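Local coordinates for protein beta-L-arabinobiosidase (Bacteroides thetaiotaomicron, PDB 5MQR) that probably hydrolyses L-arabinofuranose-containing glycans of plant pectin, combining a sialidase-like beta-propeller with a helical six-hairpin glycosidase domain, at residues S277-A282 with E296-A301; G794-G799 with T821-M826; L864-H869 with D878-V883. One frame throughout, in Å; residues are numbered along the deposited sequence.

Interaction 1 of 3, residues S277-A282 with E296-A301; sequences SLWKHA and EPVLRA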
ATOM      1  N   SER A 277     -12.032   1.521 -25.532  1.00 26.90           N
ATOM      2  CA  SER A 277     -11.975   2.896 -26.005  1.00 26.36           C
ATOM      3  C   SER A 277     -12.696   3.864 -25.087  1.00 25.52           C
ATOM      4  O   SER A 277     -13.638   3.494 -24.361  1.00 25.39           O
ATOM      5  CB  SER A 277     -12.589   3.003 -27.409  1.00 27.08           C
ATOM      6  OG  SER A 277     -13.968   2.670 -27.414  1.00 27.42           O
ATOM      7  N   LEU A 278     -12.260   5.115 -25.172  1.00 24.55           N
ATOM      8  CA  LEU A 278     -12.862   6.245 -24.478  1.00 23.85           C
ATOM      9  C   LEU A 278     -12.919   7.432 -25.447  1.00 24.34           C
ATOM     10  O   LEU A 278     -12.044   7.609 -26.312  1.00 23.75           O
ATOM     11  CB  LEU A 278     -12.068   6.644 -23.228  1.00 22.51           C
ATOM     12  CG  LEU A 278     -12.145   5.651 -22.069  1.00 22.26           C
ATOM     13  CD1 LEU A 278     -11.015   5.836 -21.064  1.00 21.81           C
ATOM     14  CD2 LEU A 278     -13.488   5.723 -21.356  1.00 22.11           C
ATOM     15  N   TRP A 279     -13.972   8.218 -25.283  1.00 24.34           N
ATOM     16  CA  TRP A 279     -14.157   9.446 -25.995  1.00 25.09           C
ATOM     17  C   TRP A 279     -14.641  10.484 -24.984  1.00 25.08           C
ATOM     18  O   TRP A 279     -14.882  10.162 -23.817  1.00 24.29           O
ATOM     19  CB  TRP A 279     -15.234   9.243 -27.045  1.00 25.58           C
ATOM     20  CG  TRP A 279     -14.943   8.324 -28.216  1.00 26.00           C
ATOM     21  CD1 TRP A 279     -14.339   8.668 -29.415  1.00 26.38           C
ATOM     22  CD2 TRP A 279     -15.367   6.964 -28.365  1.00 25.94           C
ATOM     23  NE1 TRP A 279     -14.326   7.590 -30.261  1.00 26.62           N
ATOM     24  CE2 TRP A 279     -14.957   6.536 -29.653  1.00 26.63           C
ATOM     25  CE3 TRP A 279     -16.028   6.058 -27.529  1.00 25.80           C
ATOM     26  CZ2 TRP A 279     -15.196   5.235 -30.124  1.00 27.05           C
ATOM     27  CZ3 TRP A 279     -16.272   4.757 -27.992  1.00 26.35           C
ATOM     28  CH2 TRP A 279     -15.854   4.363 -29.284  1.00 27.09           C
ATOM     29  N   LYS A 280     -14.815  11.718 -25.432  1.00 26.48           N
ATOM     30  CA  LYS A 280     -15.472  12.753 -24.619  1.00 27.98           C
ATOM     31  C   LYS A 280     -16.820  12.304 -24.026  1.00 29.49           C
ATOM     32  O   LYS A 280     -17.574  11.520 -24.657  1.00 30.44           O
ATOM     33  CB  LYS A 280     -15.724  13.999 -25.454  1.00 29.00           C
ATOM     34  CG  LYS A 280     -14.496  14.851 -25.694  1.00 29.07           C
ATOM     35  CD  LYS A 280     -14.908  16.242 -26.154  1.00 29.57           C
ATOM     36  CE  LYS A 280     -13.688  17.101 -26.421  1.00 29.69           C
ATOM     37  NZ  LYS A 280     -14.122  18.516 -26.556  1.00 30.78           N
ATOM     38  N   HIS A 281     -17.111  12.813 -22.824  1.00 30.11           N
ATOM     39  CA  HIS A 281     -18.280  12.397 -22.001  1.00 30.81           C
ATOM     40  C   HIS A 281     -18.128  10.978 -21.473  1.00 29.52           C
ATOM     41  O   HIS A 281     -19.086  10.362 -21.013  1.00 29.16           O
ATOM     42  CB  HIS A 281     -19.615  12.560 -22.753  1.00 32.95           C
ATOM     43  CG  HIS A 281     -19.837  13.942 -23.276  1.00 35.64           C
ATOM     44  ND1 HIS A 281     -20.243  14.987 -22.468  1.00 36.70           N
ATOM     45  CD2 HIS A 281     -19.693  14.460 -24.520  1.00 37.31           C
ATOM     46  CE1 HIS A 281     -20.344  16.088 -23.191  1.00 37.39           C
ATOM     47  NE2 HIS A 281     -20.017  15.794 -24.439  1.00 37.92           N
ATOM     48  N   ALA A 282     -16.898  10.482 -21.516  1.00 28.40           N
ATOM     49  CA  ALA A 282     -16.591   9.109 -21.224  1.00 27.24           C
ATOM     50  C   ALA A 282     -17.502   8.098 -21.948  1.00 26.51           C
ATOM     51  O   ALA A 282     -17.810   7.047 -21.401  1.00 25.71           O
ATOM     52  CB  ALA A 282     -16.586   8.911 -19.713  1.00 26.74           C
ATOM     53  N   GLU A 296     -21.587  -1.939 -30.068  1.00 44.58           N
ATOM     54  CA  GLU A 296     -22.744  -1.063 -29.914  1.00 47.30           C
ATOM     55  C   GLU A 296     -23.649  -1.632 -28.785  1.00 47.57           C
ATOM     56  O   GLU A 296     -23.547  -2.825 -28.439  1.00 46.35           O
ATOM     57  CB  GLU A 296     -23.516  -0.973 -31.231  1.00 51.75           C
ATOM     58  CG  GLU A 296     -22.702  -0.450 -32.427  1.00 56.16           C
ATOM     59  CD  GLU A 296     -22.459   1.075 -32.433  1.00 60.77           C
ATOM     60  OE1 GLU A 296     -22.874   1.760 -31.465  1.00 68.62           O
ATOM     61  OE2 GLU A 296     -21.865   1.615 -33.412  1.00 60.32           O
ATOM     62  N   PRO A 297     -24.485  -0.795 -28.154  1.00 46.56           N
ATOM     63  CA  PRO A 297     -24.514   0.671 -28.331  1.00 44.59           C
ATOM     64  C   PRO A 297     -23.340   1.342 -27.578  1.00 40.40           C
ATOM     65  O   PRO A 297     -22.856   0.792 -26.585  1.00 38.49           O
ATOM     66  CB  PRO A 297     -25.856   1.047 -27.688  1.00 45.76           C
ATOM     67  CG  PRO A 297     -26.037  -0.002 -26.584  1.00 46.59           C
ATOM     68  CD  PRO A 297     -25.141  -1.187 -26.886  1.00 46.08           C
ATOM     69  N   VAL A 298     -22.859   2.480 -28.080  1.00 37.33           N
ATOM     70  CA  VAL A 298     -21.798   3.213 -27.404  1.00 35.38           C
ATOM     71  C   VAL A 298     -22.453   4.154 -26.407  1.00 34.68           C
ATOM     72  O   VAL A 298     -23.121   5.109 -26.801  1.00 35.30           O
ATOM     73  CB  VAL A 298     -20.910   4.026 -28.374  1.00 34.75           C
ATOM     74  CG1 VAL A 298     -19.872   4.828 -27.594  1.00 33.42           C
ATOM     75  CG2 VAL A 298     -20.222   3.115 -29.386  1.00 35.20           C
ATOM     76  N   LEU A 299     -22.244   3.893 -25.125  1.00 33.40           N
ATOM     77  CA  LEU A 299     -22.834   4.680 -24.075  1.00 33.09           C
ATOM     78  C   LEU A 299     -21.775   5.249 -23.143  1.00 32.07           C
ATOM     79  O   LEU A 299     -20.625   4.786 -23.116  1.00 30.62           O
ATOM     80  CB  LEU A 299     -23.811   3.817 -23.276  1.00 33.70           C
ATOM     81  CG  LEU A 299     -24.961   3.179 -24.063  1.00 35.24           C
ATOM     82  CD1 LEU A 299     -25.778   2.289 -23.135  1.00 35.49           C
ATOM     83  CD2 LEU A 299     -25.846   4.209 -24.763  1.00 35.79           C
ATOM     84  N   ARG A 300     -22.202   6.240 -22.355  1.00 31.97           N
ATOM     85  CA  ARG A 300     -21.386   6.811 -21.302  1.00 31.82           C
ATOM     86  C   ARG A 300     -20.984   5.707 -20.363  1.00 30.43           C
ATOM     87  O   ARG A 300     -21.758   4.804 -20.101  1.00 31.11           O
ATOM     88  CB  ARG A 300     -22.149   7.867 -20.513  1.00 33.32           C
ATOM     89  CG  ARG A 300     -22.474   9.141 -21.281  1.00 35.70           C
ATOM     90  CD  ARG A 300     -23.347  10.070 -20.446  1.00 37.57           C
ATOM     91  NE  ARG A 300     -23.668  11.359 -21.094  1.00 39.36           N
ATOM     92  CZ  ARG A 300     -23.099  12.547 -20.820  1.00 40.84           C
ATOM     93  NH1 ARG A 300     -22.122  12.690 -19.916  1.00 40.99           N
ATOM     94  NH2 ARG A 300     -23.507  13.632 -21.477  1.00 42.39           N
ATOM     95  N   ALA A 301     -19.769   5.802 -19.850  1.00 29.72           N
ATOM     96  CA  ALA A 301     -19.239   4.842 -18.906  1.00 29.38           C
ATOM     97  C   ALA A 301     -19.954   5.053 -17.593  1.00 29.48           C
ATOM     98  O   ALA A 301     -19.916   6.158 -17.034  1.00 28.79           O
ATOM     99  CB  ALA A 301     -17.744   5.043 -18.742  1.00 29.02           C
TER
HETATM  100  O   HOH W   1     -21.592  15.224 -19.439  1.00 37.89           O
HETATM  101  O   HOH W   2     -20.460  11.045 -18.540  1.00 39.34           O
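Arg300 reaches across the turn at His281. CB and CG pass the turn's carbonyl, CG lying 3.6 Å from His281 O. With CG anti to its own carbonyl carbon (chi1 -68°) and the chain extended from there to NE, the guanidinium arrives beside the histidine: His281 CB sits over one of its faces, displaced toward the rim and 3.8 Å from Arg300 NH1. The imidazole is steeply inclined, its plane 62° from that of the guanidinium. Arg300 NH2 lies 3.7 Å from His281 ND1, oblique to the ring. At the guanidinium edge, NH1 donates to two waters; one, at 2.6 Å from Arg300 NH1, also meets His281 ND1 weakly, in the plane of that ring. All this sits on a four-stranded antiparallel sheet, a blade of the beta-propeller, where the turn after strand 275-278 leads into strand 283-287 and the weakly bonded strand 299-300 forms an outer edge. Ala301 N donates to Ala282 O at 2.8 Å, approaching from above the carbonyl plane, and Arg300 CA adds a CA-H...O contact to the same oxygen. Earlier in both segments, Val298 CG1 meets Trp279 CZ3 at 3.6 Å, while Tyr262 and Phe265 touch the same indole.

Interaction 2 of 3, residues G794-G799 with T821-M826; sequences GLYWQG and TINSYM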
ATOM      1  N   GLY A 794      19.202 -42.578  30.571  1.00 41.67           N
ATOM      2  CA  GLY A 794      19.349 -41.169  30.154  1.00 40.32           C
ATOM      3  C   GLY A 794      18.079 -40.510  29.639  1.00 38.44           C
ATOM      4  O   GLY A 794      17.995 -39.282  29.623  1.00 38.14           O
ATOM      5  N   LEU A 795      17.099 -41.303  29.202  1.00 37.25           N
ATOM      6  CA  LEU A 795      15.829 -40.753  28.723  1.00 36.24           C
ATOM      7  C   LEU A 795      15.056 -40.175  29.900  1.00 34.73           C
ATOM      8  O   LEU A 795      15.160 -40.669  31.015  1.00 33.95           O
ATOM      9  CB  LEU A 795      14.955 -41.809  28.029  1.00 36.75           C
ATOM     10  CG  LEU A 795      15.383 -42.312  26.636  1.00 37.34           C
ATOM     11  CD1 LEU A 795      14.712 -43.654  26.378  1.00 37.70           C
ATOM     12  CD2 LEU A 795      15.057 -41.331  25.518  1.00 36.43           C
ATOM     13  N   TYR A 796      14.313 -39.106  29.633  1.00 32.98           N
ATOM     14  CA  TYR A 796      13.378 -38.555  30.610  1.00 32.21           C
ATOM     15  C   TYR A 796      12.116 -39.428  30.651  1.00 31.88           C
ATOM     16  O   TYR A 796      11.740 -40.054  29.656  1.00 31.18           O
ATOM     17  CB  TYR A 796      13.058 -37.062  30.331  1.00 31.21           C
ATOM     18  CG  TYR A 796      14.191 -36.096  30.733  1.00 30.92           C
ATOM     19  CD1 TYR A 796      15.301 -35.916  29.921  1.00 31.15           C
ATOM     20  CD2 TYR A 796      14.152 -35.402  31.940  1.00 30.46           C
ATOM     21  CE1 TYR A 796      16.340 -35.062  30.287  1.00 31.46           C
ATOM     22  CE2 TYR A 796      15.175 -34.557  32.317  1.00 30.71           C
ATOM     23  CZ  TYR A 796      16.277 -34.381  31.488  1.00 31.29           C
ATOM     24  OH  TYR A 796      17.323 -33.545  31.840  1.00 31.04           O
ATOM     25  N   TRP A 797      11.514 -39.515  31.833  1.00 32.04           N
ATOM     26  CA  TRP A 797      10.195 -40.092  31.990  1.00 31.90           C
ATOM     27  C   TRP A 797       9.263 -39.022  32.466  1.00 31.34           C
ATOM     28  O   TRP A 797       9.683 -38.051  33.087  1.00 31.70           O
ATOM     29  CB  TRP A 797      10.159 -41.244  32.990  1.00 32.71           C
ATOM     30  CG  TRP A 797      10.548 -40.891  34.389  1.00 33.28           C
ATOM     31  CD1 TRP A 797      11.794 -41.002  34.937  1.00 34.01           C
ATOM     32  CD2 TRP A 797       9.699 -40.379  35.428  1.00 33.23           C
ATOM     33  NE1 TRP A 797      11.776 -40.596  36.249  1.00 34.36           N
ATOM     34  CE2 TRP A 797      10.504 -40.207  36.579  1.00 33.93           C
ATOM     35  CE3 TRP A 797       8.340 -40.050  35.502  1.00 32.97           C
ATOM     36  CZ2 TRP A 797       9.991 -39.719  37.793  1.00 34.15           C
ATOM     37  CZ3 TRP A 797       7.825 -39.550  36.712  1.00 32.97           C
ATOM     38  CH2 TRP A 797       8.649 -39.384  37.834  1.00 33.37           C
ATOM     39  N   GLN A 798       7.985 -39.203  32.172  1.00 30.98           N
ATOM     40  CA  GLN A 798       6.946 -38.430  32.817  1.00 30.44           C
ATOM     41  C   GLN A 798       5.668 -39.212  32.826  1.00 30.40           C
ATOM     42  O   GLN A 798       5.344 -39.878  31.843  1.00 30.88           O
ATOM     43  CB  GLN A 798       6.726 -37.123  32.081  1.00 30.19           C
ATOM     44  CG  GLN A 798       5.772 -36.170  32.787  1.00 30.02           C
ATOM     45  CD  GLN A 798       6.304 -35.629  34.094  1.00 30.50           C
ATOM     46  OE1 GLN A 798       6.468 -36.355  35.067  1.00 31.74           O
ATOM     47  NE2 GLN A 798       6.532 -34.324  34.136  1.00 30.67           N
ATOM     48  N   GLY A 799       4.933 -39.129  33.927  1.00 30.21           N
ATOM     49  CA  GLY A 799       3.547 -39.613  33.946  1.00 30.38           C
ATOM     50  C   GLY A 799       2.686 -38.795  33.003  1.00 29.73           C
ATOM     51  O   GLY A 799       2.869 -37.576  32.898  1.00 29.09           O
ATOM     52  N   THR A 821       7.085 -36.259  24.597  1.00 30.13           N
ATOM     53  CA  THR A 821       6.833 -34.966  25.227  1.00 29.12           C
ATOM     54  C   THR A 821       8.057 -34.444  25.977  1.00 29.13           C
ATOM     55  O   THR A 821       8.763 -33.546  25.485  1.00 28.84           O
ATOM     56  CB  THR A 821       5.675 -35.036  26.234  1.00 29.17           C
ATOM     57  OG1 THR A 821       5.866 -36.177  27.089  1.00 29.39           O
ATOM     58  CG2 THR A 821       4.330 -35.127  25.515  1.00 28.91           C
ATOM     59  N   ILE A 822       8.312 -35.008  27.157  1.00 29.05           N
ATOM     60  CA  ILE A 822       9.330 -34.455  28.066  1.00 28.70           C
ATOM     61  C   ILE A 822      10.740 -34.557  27.474  1.00 28.69           C
ATOM     62  O   ILE A 822      11.547 -33.662  27.670  1.00 28.58           O
ATOM     63  CB  ILE A 822       9.257 -35.038  29.503  1.00 28.86           C
ATOM     64  CG1 ILE A 822      10.314 -34.372  30.396  1.00 29.22           C
ATOM     65  CG2 ILE A 822       9.464 -36.541  29.512  1.00 29.66           C
ATOM     66  CD1 ILE A 822      10.057 -34.479  31.888  1.00 29.51           C
ATOM     67  N   ASN A 823      11.020 -35.613  26.716  1.00 28.79           N
ATOM     68  CA  ASN A 823      12.325 -35.736  26.047  1.00 29.28           C
ATOM     69  C   ASN A 823      12.596 -34.648  24.996  1.00 28.95           C
ATOM     70  O   ASN A 823      13.706 -34.131  24.942  1.00 29.70           O
ATOM     71  CB  ASN A 823      12.534 -37.134  25.473  1.00 29.69           C
ATOM     72  CG  ASN A 823      12.791 -38.150  26.563  1.00 30.33           C
ATOM     73  OD1 ASN A 823      13.870 -38.137  27.170  1.00 30.79           O
ATOM     74  ND2 ASN A 823      11.786 -38.995  26.871  1.00 29.98           N
ATOM     75  N   SER A 824      11.599 -34.299  24.189  1.00 27.74           N
ATOM     76  CA  SER A 824      11.770 -33.247  23.210  1.00 27.31           C
ATOM     77  C   SER A 824      11.860 -31.894  23.914  1.00 26.85           C
ATOM     78  O   SER A 824      12.629 -31.029  23.506  1.00 26.15           O
ATOM     79  CB  SER A 824      10.601 -33.242  22.225  1.00 26.79           C
ATOM     80  OG  SER A 824      10.559 -34.433  21.474  1.00 27.20           O
ATOM     81  N   TYR A 825      11.042 -31.718  24.953  1.00 26.57           N
ATOM     82  CA  TYR A 825      11.029 -30.478  25.699  1.00 26.66           C
ATOM     83  C   TYR A 825      12.417 -30.205  26.301  1.00 26.99           C
ATOM     84  O   TYR A 825      12.921 -29.082  26.250  1.00 26.60           O
ATOM     85  CB  TYR A 825      10.009 -30.486  26.852  1.00 26.53           C
ATOM     86  CG  TYR A 825       8.539 -30.687  26.545  1.00 25.81           C
ATOM     87  CD1 TYR A 825       8.009 -30.560  25.257  1.00 25.48           C
ATOM     88  CD2 TYR A 825       7.668 -30.958  27.580  1.00 25.90           C
ATOM     89  CE1 TYR A 825       6.658 -30.743  25.017  1.00 24.64           C
ATOM     90  CE2 TYR A 825       6.317 -31.129  27.359  1.00 25.54           C
ATOM     91  CZ  TYR A 825       5.813 -31.039  26.079  1.00 24.92           C
ATOM     92  OH  TYR A 825       4.460 -31.227  25.908  1.00 24.29           O
HETATM   93  N   MSE A 826      13.021 -31.235  26.872  1.00 27.95           N
HETATM   94  CA  MSE A 826      14.319 -31.090  27.524  1.00 28.68           C
HETATM   95  C   MSE A 826      15.369 -30.897  26.467  1.00 28.66           C
HETATM   96  O   MSE A 826      16.265 -30.064  26.660  1.00 28.30           O
HETATM   97  CB  MSE A 826      14.619 -32.236  28.466  1.00 29.88           C
HETATM   98  CG  MSE A 826      13.606 -32.272  29.627  1.00 30.27           C
HETATM   99 SE   MSE A 826      13.630 -30.671  30.758  1.00 30.60          SE
HETATM  100  CE  MSE A 826      15.362 -30.914  31.644  1.00 31.54           C
TER
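Asn823 grips the backbone of Tyr796 with both ends of its amide. Its OD1 accepts from Tyr796 N at 2.7 Å, and its ND2 donates to Tyr796 O at 3.0 Å, so one residue of an irregular loop has its NH and its CO both held by a single helix side chain, much as a neighbouring strand would hold them. ND2 also donates to Arg819 O, which uses its second hydrogen and helps fix the rotation of the amide. The same OD1 lies at the edge of the Tyr796 ring, near its plane, with ring and amide planes 69° apart.

The aromatic contacts belong to Met826, a selenomethionine. Its CG sits 3.7 Å from the Tyr796 ring centroid, only 4° off the normal, a CH-pi contact over the centre of one face. Bends at chi2 and chi3 then curl the chain round, bringing CE to 3.6 Å from Tyr796 CZ, with SE oblique to the ring in a Met-aromatic contact.

Ile822 adds further apolar packing: its CG2 sits between Tyr796 CB at 3.7 Å and Gln798 CB at 3.8 Å; the polar end of Gln798 turns to Ser751. The loop 794-799 is thus pressed onto helix 820-839, with helix 768-788 touching Tyr796 and Met826, and helix 843-864 reaching Leu795, Tyr796 and Asn823.

Interaction 3 of 3, residues L864-H869 with D878-V883; sequences LWNTRH and DSSANV
Asn866 and Asn882 meet at about a right angle, their amide planes 67° apart. Asn866 ND2 points one hydrogen at Asn882 OD1, 3.0 Å away; the acceptor lies in the Asn866 amide plane, while seen from Asn882 the donor is tilted slightly out of the carbonyl plane. ND2 also makes a weak bond to Ser880 OG, so both of its hydrogens are directed at the other segment. With CG anti to the backbone N (chi1 178°), the Asn866 amide projects straight at the loop 878-883, and its other end turns back on its own chain: OD1 accepts from His869 N at 2.9 Å, nearly straight, though from above the carbonyl plane. This is an Asx motif, and it holds the turn that follows strand 865-866, the first half of a short hairpin with strand 871-872 in the six-hairpin glycosidase domain. With an alanine here, the NH of His869 would probably be left without its acceptor, the 867-869 turn less firmly held, and Asn882 OD1 short of its amide donor.

Arg868 reaches the same oxygen by a bend at chi3. Its guanidinium stands nearly perpendicular (85°) to the Asn882 amide, with NH2 2.6 Å from Asn882 OD1 and Asn882 ND2 at the guanidinium edge. Asn866 OD1 lies over one guanidinium face, offset toward the rim. His869 comes in edge-on instead: His869 CE1 is 3.5 Å from Asn882 C, and the carbonyl oxygen lies in the ring plane. Its ND1 is hydrogen-bonded to Glu873 OE2, which helps fix how the imidazole is turned. Glu873 OE1 also bonds weakly to Ser880 OG and Val883 N, so this carboxylate bridges the two segments.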
ATOM      1  N   LEU A 864      13.263 -43.715  20.783  1.00 35.26           N
ATOM      2  CA  LEU A 864      11.820 -43.416  20.668  1.00 34.05           C
ATOM      3  C   LEU A 864      11.251 -43.586  19.268  1.00 34.03           C
ATOM      4  O   LEU A 864      10.038 -43.722  19.107  1.00 33.61           O
ATOM      5  CB  LEU A 864      11.498 -42.037  21.232  1.00 33.25           C
ATOM      6  CG  LEU A 864      11.898 -41.846  22.701  1.00 33.26           C
ATOM      7  CD1 LEU A 864      11.391 -40.493  23.179  1.00 32.39           C
ATOM      8  CD2 LEU A 864      11.384 -42.954  23.608  1.00 33.28           C
ATOM      9  N   TRP A 865      12.123 -43.605  18.261  1.00 34.87           N
ATOM     10  CA  TRP A 865      11.726 -43.925  16.904  1.00 34.83           C
ATOM     11  C   TRP A 865      11.335 -45.402  16.846  1.00 35.85           C
ATOM     12  O   TRP A 865      12.173 -46.281  17.056  1.00 36.96           O
ATOM     13  CB  TRP A 865      12.859 -43.651  15.929  1.00 34.68           C
ATOM     14  CG  TRP A 865      12.466 -43.863  14.497  1.00 34.62           C
ATOM     15  CD1 TRP A 865      12.948 -44.817  13.635  1.00 35.25           C
ATOM     16  CD2 TRP A 865      11.488 -43.123  13.768  1.00 33.56           C
ATOM     17  NE1 TRP A 865      12.338 -44.697  12.409  1.00 34.80           N
ATOM     18  CE2 TRP A 865      11.432 -43.674  12.464  1.00 34.08           C
ATOM     19  CE3 TRP A 865      10.648 -42.050  14.087  1.00 32.65           C
ATOM     20  CZ2 TRP A 865      10.577 -43.173  11.477  1.00 33.60           C
ATOM     21  CZ3 TRP A 865       9.798 -41.547  13.101  1.00 32.40           C
ATOM     22  CH2 TRP A 865       9.770 -42.109  11.815  1.00 32.91           C
ATOM     23  N   ASN A 866      10.056 -45.659  16.593  1.00 36.28           N
ATOM     24  CA  ASN A 866       9.526 -47.030  16.457  1.00 37.26           C
ATOM     25  C   ASN A 866       9.697 -47.388  14.995  1.00 38.29           C
ATOM     26  O   ASN A 866       9.087 -46.751  14.144  1.00 37.53           O
ATOM     27  CB  ASN A 866       8.047 -47.048  16.879  1.00 36.59           C
ATOM     28  CG  ASN A 866       7.394 -48.400  16.733  1.00 37.03           C
ATOM     29  OD1 ASN A 866       7.552 -49.076  15.720  1.00 37.90           O
ATOM     30  ND2 ASN A 866       6.618 -48.785  17.733  1.00 36.93           N
ATOM     31  N   THR A 867      10.536 -48.380  14.701  1.00 40.28           N
ATOM     32  CA  THR A 867      10.876 -48.730  13.312  1.00 41.80           C
ATOM     33  C   THR A 867       9.795 -49.561  12.602  1.00 43.19           C
ATOM     34  O   THR A 867       9.770 -49.583  11.377  1.00 43.24           O
ATOM     35  CB  THR A 867      12.234 -49.477  13.212  1.00 42.50           C
ATOM     36  OG1 THR A 867      12.247 -50.540  14.156  1.00 42.50           O
ATOM     37  CG2 THR A 867      13.414 -48.538  13.499  1.00 42.30           C
ATOM     38  N   ARG A 868       8.924 -50.247  13.350  1.00 45.26           N
ATOM     39  CA  ARG A 868       7.781 -50.960  12.746  1.00 47.65           C
ATOM     40  C   ARG A 868       6.767 -49.940  12.207  1.00 45.40           C
ATOM     41  O   ARG A 868       6.372 -50.010  11.047  1.00 45.22           O
ATOM     42  CB  ARG A 868       7.123 -51.965  13.726  1.00 51.37           C
ATOM     43  CG  ARG A 868       7.939 -53.266  13.880  1.00 56.48           C
ATOM     44  CD  ARG A 868       7.582 -54.219  15.052  1.00 59.76           C
ATOM     45  NE  ARG A 868       7.083 -53.610  16.310  1.00 62.58           N
ATOM     46  CZ  ARG A 868       7.761 -52.788  17.140  1.00 64.33           C
ATOM     47  NH1 ARG A 868       9.005 -52.374  16.867  1.00 66.73           N
ATOM     48  NH2 ARG A 868       7.178 -52.341  18.259  1.00 62.64           N
ATOM     49  N   HIS A 869       6.404 -48.972  13.045  1.00 42.82           N
ATOM     50  CA  HIS A 869       5.449 -47.916  12.674  1.00 41.31           C
ATOM     51  C   HIS A 869       6.017 -46.741  11.873  1.00 39.47           C
ATOM     52  O   HIS A 869       5.260 -46.029  11.206  1.00 38.93           O
ATOM     53  CB  HIS A 869       4.778 -47.348  13.935  1.00 40.99           C
ATOM     54  CG  HIS A 869       3.781 -48.268  14.552  1.00 41.88           C
ATOM     55  ND1 HIS A 869       3.153 -47.985  15.745  1.00 41.99           N
ATOM     56  CD2 HIS A 869       3.298 -49.464  14.142  1.00 42.91           C
ATOM     57  CE1 HIS A 869       2.310 -48.958  16.034  1.00 42.54           C
ATOM     58  NE2 HIS A 869       2.392 -49.875  15.085  1.00 43.70           N
ATOM     59  N   ASP A 878       9.495 -51.887  28.881  1.00 58.31           N
ATOM     60  CA  ASP A 878      10.136 -52.950  28.096  1.00 60.26           C
ATOM     61  C   ASP A 878      10.157 -52.756  26.588  1.00 58.07           C
ATOM     62  O   ASP A 878      11.168 -53.056  25.944  1.00 59.94           O
ATOM     63  CB  ASP A 878       9.451 -54.279  28.401  1.00 63.71           C
ATOM     64  CG  ASP A 878       9.772 -54.778  29.801  1.00 67.33           C
ATOM     65  OD1 ASP A 878      10.959 -55.096  30.069  1.00 68.30           O
ATOM     66  OD2 ASP A 878       8.838 -54.830  30.635  1.00 70.07           O
ATOM     67  N   SER A 879       9.037 -52.320  26.019  1.00 53.00           N
ATOM     68  CA  SER A 879       8.950 -52.097  24.577  1.00 49.89           C
ATOM     69  C   SER A 879       8.126 -50.848  24.268  1.00 45.64           C
ATOM     70  O   SER A 879       7.569 -50.217  25.175  1.00 42.95           O
ATOM     71  CB  SER A 879       8.322 -53.318  23.909  1.00 50.73           C
ATOM     72  OG  SER A 879       6.980 -53.437  24.329  1.00 50.53           O
ATOM     73  N   SER A 880       8.059 -50.508  22.982  1.00 42.49           N
ATOM     74  CA  SER A 880       7.287 -49.356  22.518  1.00 40.27           C
ATOM     75  C   SER A 880       5.828 -49.476  22.934  1.00 39.03           C
ATOM     76  O   SER A 880       5.320 -50.576  23.120  1.00 39.92           O
ATOM     77  CB  SER A 880       7.358 -49.224  21.002  1.00 39.63           C
ATOM     78  OG  SER A 880       6.821 -47.985  20.599  1.00 38.39           O
ATOM     79  N   ALA A 881       5.165 -48.340  23.086  1.00 37.04           N
ATOM     80  CA  ALA A 881       3.737 -48.327  23.348  1.00 36.21           C
ATOM     81  C   ALA A 881       2.945 -48.760  22.126  1.00 35.71           C
ATOM     82  O   ALA A 881       1.779 -49.106  22.274  1.00 35.50           O
ATOM     83  CB  ALA A 881       3.281 -46.960  23.808  1.00 35.60           C
ATOM     84  N   ASN A 882       3.574 -48.743  20.943  1.00 35.26           N
ATOM     85  CA  ASN A 882       2.944 -49.170  19.696  1.00 35.92           C
ATOM     86  C   ASN A 882       1.618 -48.469  19.467  1.00 35.10           C
ATOM     87  O   ASN A 882       0.601 -49.121  19.217  1.00 35.27           O
ATOM     88  CB  ASN A 882       2.752 -50.687  19.664  1.00 37.43           C
ATOM     89  CG  ASN A 882       4.056 -51.429  19.546  1.00 38.95           C
ATOM     90  OD1 ASN A 882       4.960 -51.026  18.807  1.00 39.22           O
ATOM     91  ND2 ASN A 882       4.158 -52.534  20.256  1.00 39.97           N
ATOM     92  N   VAL A 883       1.652 -47.139  19.611  1.00 34.09           N
ATOM     93  CA  VAL A 883       0.549 -46.262  19.275  1.00 32.70           C
ATOM     94  C   VAL A 883       1.108 -44.943  18.743  1.00 31.80           C
ATOM     95  O   VAL A 883       1.974 -44.316  19.368  1.00 31.44           O
ATOM     96  CB  VAL A 883      -0.405 -46.044  20.479  1.00 32.52           C
ATOM     97  CG1 VAL A 883       0.305 -45.471  21.698  1.00 32.00           C
ATOM     98  CG2 VAL A 883      -1.596 -45.178  20.067  1.00 32.10           C
TER

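In the fold
From the N terminus, interaction 1 closes a 13-residue loop that contains strand 283-287 and completes one blade of the propeller. The chain then runs through the rest of the propeller and the sialidase-like CBM region before reaching the helical glycosidase part, so interactions 2 and 3 lie about 74 Å (centre to centre) from it. Interaction 2 spans the 21 residues leading into helix 820-839; interaction 3 begins where helix 843-864 ends and closes an eight-residue loop holding strand 871-872, tying the loop after the hairpin back to its first strand. The three are in series, none nesting or crossing. Interactions 2 and 3 touch where Leu864 packs against Leu795 and Asn823, their centres about 16 Å apart.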